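Local atomic coordinates of peptide methionine sulfoxide reductase MsrA (Treponema denticola ATCC 35405, PDB entry 5FA9), a protein that probably reduces both S and R forms of methionine sulfoxide in oxidised proteins back to methionine, as a fusion of MsrA and MsrB units. Residues S60-H71 and F235-A243. The protein carries 2 engineered substitutions. Residues are numbered along the deposited sequence; the frame is centred on the assembly and turned at random.
Sequences SSVVSLQELLAH and FTKAITTQA
Glu67 and Thr241 meet where the MsrA part of the fusion protein packs against its MsrB part: the N-terminal turn of helix 65-74 faces the loop between strands 234-235 and 244-249 of the SelR region. With CG anti to the backbone N (chi1 178°) and an extended chain beyond it, Glu67 carries its carboxylate straight out to the type I turn starting at Thr240. There Glu67 OE2 accepts from Thr241 N on its syn side at 3.0 Å, the donor lying 21° out of the carboxylate plane, while Glu67 OE1 makes a very short bond of 2.5 Å with Thr241 OG1. The anti lone pair of Glu67 OE1 takes His71 NE2 at 3.2 Å, almost within the imidazole plane; Tyr18 holds ND1 of that ring, so both nitrogens fix its rotation.

Lys237 runs over the backbone before the helix, its CB 3.2 Å from Ser61 O and its CE 3.3 Å from Ser60 O. Bends at chi3 and chi4 fold the chain back, and Lys237 NZ donates to the next residue's carbonyl, Ala238 O, at 2.6 Å, with only a weak bond to Val62 O. Two waters also accept from the ammonium. Of these, one joins it to Glu67 OE2, a bridge between opposite charges that do not touch directly, and also accepts from the backbone N of Ser64, the N-cap residue, whose OG takes a weak bond from Glu67 N. The other donates to Ile239 O and lies 3.0 Å from Ser64 OG.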
# COMPACT_ATOMS: atom_id res chain seq x y z
N SER B 60 3.13 -6.50 -4.13
CA SER B 60 4.01 -7.65 -3.98
C SER B 60 3.52 -8.86 -4.78
O SER B 60 4.27 -9.81 -4.99
CB SER B 60 4.15 -8.02 -2.51
OG SER B 60 2.89 -8.34 -1.94
N SER B 61 2.27 -8.82 -5.22
CA SER B 61 1.71 -9.91 -6.01
C SER B 61 2.24 -9.88 -7.44
O SER B 61 2.18 -10.87 -8.16
CB SER B 61 0.18 -9.84 -6.02
OG SER B 61 -0.29 -8.94 -7.01
N VAL B 62 2.76 -8.72 -7.85
CA VAL B 62 3.32 -8.57 -9.19
C VAL B 62 4.84 -8.59 -9.15
O VAL B 62 5.48 -9.41 -9.82
CB VAL B 62 2.85 -7.26 -9.86
CG1 VAL B 62 3.53 -7.08 -11.20
CG2 VAL B 62 1.34 -7.26 -10.02
N VAL B 63 5.42 -7.69 -8.36
CA VAL B 63 6.87 -7.64 -8.20
C VAL B 63 7.26 -7.85 -6.74
O VAL B 63 6.73 -7.21 -5.84
CB VAL B 63 7.45 -6.29 -8.72
CG1 VAL B 63 6.75 -5.10 -8.07
CG2 VAL B 63 8.96 -6.23 -8.49
N SER B 64 8.18 -8.78 -6.51
CA SER B 64 8.63 -9.09 -5.16
C SER B 64 9.70 -8.12 -4.70
O SER B 64 10.34 -7.45 -5.51
CB SER B 64 9.16 -10.52 -5.08
OG SER B 64 10.29 -10.70 -5.92
N LEU B 65 9.89 -8.03 -3.38
CA LEU B 65 10.97 -7.24 -2.80
C LEU B 65 12.32 -7.70 -3.34
O LEU B 65 13.23 -6.90 -3.52
CB LEU B 65 10.94 -7.34 -1.27
CG LEU B 65 12.03 -6.56 -0.52
CD1 LEU B 65 11.97 -5.08 -0.85
CD2 LEU B 65 11.89 -6.79 0.98
N GLN B 66 12.42 -9.01 -3.60
CA GLN B 66 13.65 -9.60 -4.12
C GLN B 66 14.01 -9.01 -5.48
O GLN B 66 15.17 -8.66 -5.72
CB GLN B 66 13.50 -11.12 -4.23
CG GLN B 66 13.65 -11.87 -2.91
CD GLN B 66 12.62 -11.45 -1.87
OE1 GLN B 66 11.43 -11.35 -2.17
NE2 GLN B 66 13.08 -11.21 -0.65
N GLU B 67 13.02 -8.89 -6.37
CA GLU B 67 13.26 -8.33 -7.69
C GLU B 67 13.59 -6.84 -7.60
O GLU B 67 14.47 -6.35 -8.31
CB GLU B 67 12.05 -8.54 -8.60
CG GLU B 67 12.22 -7.92 -9.98
CD GLU B 67 11.08 -8.26 -10.93
OE1 GLU B 67 11.03 -7.67 -12.03
OE2 GLU B 67 10.24 -9.12 -10.58
N LEU B 68 12.88 -6.13 -6.73
CA LEU B 68 13.11 -4.70 -6.54
C LEU B 68 14.53 -4.41 -6.06
O LEU B 68 15.17 -3.47 -6.51
CB LEU B 68 12.10 -4.11 -5.55
CG LEU B 68 10.67 -3.93 -6.06
CD1 LEU B 68 9.82 -3.26 -5.00
CD2 LEU B 68 10.66 -3.12 -7.34
N LEU B 69 15.02 -5.24 -5.14
CA LEU B 69 16.38 -5.09 -4.64
C LEU B 69 17.38 -5.52 -5.70
O LEU B 69 18.50 -5.02 -5.75
CB LEU B 69 16.57 -5.90 -3.35
CG LEU B 69 15.79 -5.38 -2.14
CD1 LEU B 69 16.09 -6.22 -0.91
CD2 LEU B 69 16.12 -3.91 -1.89
N ALA B 70 16.97 -6.46 -6.55
CA ALA B 70 17.80 -6.89 -7.67
C ALA B 70 17.97 -5.75 -8.67
O ALA B 70 19.08 -5.50 -9.15
CB ALA B 70 17.19 -8.11 -8.35
N HIS B 71 16.88 -5.06 -8.97
CA HIS B 71 16.92 -3.88 -9.83
C HIS B 71 17.79 -2.79 -9.20
O HIS B 71 18.56 -2.13 -9.89
CB HIS B 71 15.52 -3.32 -10.08
CG HIS B 71 14.72 -4.12 -11.06
ND1 HIS B 71 15.00 -4.15 -12.41
CD2 HIS B 71 13.63 -4.92 -10.88
CE1 HIS B 71 14.13 -4.93 -13.02
NE2 HIS B 71 13.29 -5.41 -12.12
N PHE B 235 0.45 -21.31 -9.11
CA PHE B 235 1.33 -20.32 -8.50
C PHE B 235 0.59 -19.01 -8.26
O PHE B 235 -0.39 -18.70 -8.95
CB PHE B 235 2.56 -20.08 -9.38
CG PHE B 235 3.36 -21.32 -9.66
CD1 PHE B 235 3.07 -22.12 -10.75
CD2 PHE B 235 4.40 -21.69 -8.82
CE1 PHE B 235 3.81 -23.26 -11.01
CE2 PHE B 235 5.14 -22.83 -9.08
CZ PHE B 235 4.84 -23.62 -10.17
N THR B 236 1.05 -18.24 -7.28
CA THR B 236 0.41 -16.98 -6.93
C THR B 236 0.99 -15.81 -7.72
O THR B 236 0.37 -14.75 -7.82
CB THR B 236 0.54 -16.68 -5.42
OG1 THR B 236 1.92 -16.49 -5.09
CG2 THR B 236 -0.02 -17.84 -4.60
N LYS B 237 2.18 -16.01 -8.27
CA LYS B 237 2.85 -14.98 -9.06
C LYS B 237 3.98 -15.57 -9.88
O LYS B 237 4.37 -16.72 -9.69
CB LYS B 237 3.38 -13.87 -8.16
CG LYS B 237 4.62 -14.27 -7.36
CD LYS B 237 5.05 -13.16 -6.42
CE LYS B 237 5.46 -11.91 -7.18
NZ LYS B 237 6.64 -12.15 -8.06
N ALA B 238 4.51 -14.77 -10.80
CA ALA B 238 5.69 -15.16 -11.56
C ALA B 238 6.95 -14.88 -10.74
O ALA B 238 6.91 -14.09 -9.80
CB ALA B 238 5.75 -14.41 -12.89
N ILE B 239 8.05 -15.54 -11.09
CA ILE B 239 9.29 -15.37 -10.34
C ILE B 239 9.85 -13.96 -10.55
O ILE B 239 10.42 -13.36 -9.64
CB ILE B 239 10.34 -16.44 -10.72
CG1 ILE B 239 11.53 -16.39 -9.76
CG2 ILE B 239 10.79 -16.29 -12.17
CD1 ILE B 239 12.49 -17.55 -9.93
N THR B 240 9.66 -13.43 -11.76
CA THR B 240 10.03 -12.05 -12.08
C THR B 240 8.96 -11.41 -12.95
O THR B 240 8.06 -12.09 -13.45
CB THR B 240 11.39 -11.96 -12.82
OG1 THR B 240 11.30 -12.63 -14.08
CG2 THR B 240 12.51 -12.58 -12.00
N THR B 241 9.05 -10.10 -13.14
CA THR B 241 8.12 -9.38 -14.00
C THR B 241 8.49 -9.55 -15.47
O THR B 241 7.75 -9.12 -16.36
CB THR B 241 8.09 -7.87 -13.67
OG1 THR B 241 9.40 -7.31 -13.84
CG2 THR B 241 7.63 -7.66 -12.23
N GLN B 242 9.63 -10.18 -15.72
CA GLN B 242 10.15 -10.33 -17.08
C GLN B 242 9.99 -11.75 -17.60
O GLN B 242 10.53 -12.10 -18.65
CB GLN B 242 11.63 -9.94 -17.11
CG GLN B 242 11.93 -8.61 -16.43
CD GLN B 242 13.38 -8.20 -16.58
OE1 GLN B 242 14.24 -9.02 -16.91
NE2 GLN B 242 13.66 -6.92 -16.35
N ALA B 243 9.23 -12.57 -16.87
CA ALA B 243 9.10 -13.98 -17.20
C ALA B 243 7.91 -14.27 -18.11
O ALA B 243 8.01 -15.09 -19.02
CB ALA B 243 8.99 -14.80 -15.92
O HOH W 1 2.85 -12.14 -11.16
O HOH W 2 8.89 -10.42 -8.81
O HOH W 3 9.05 -13.11 -7.11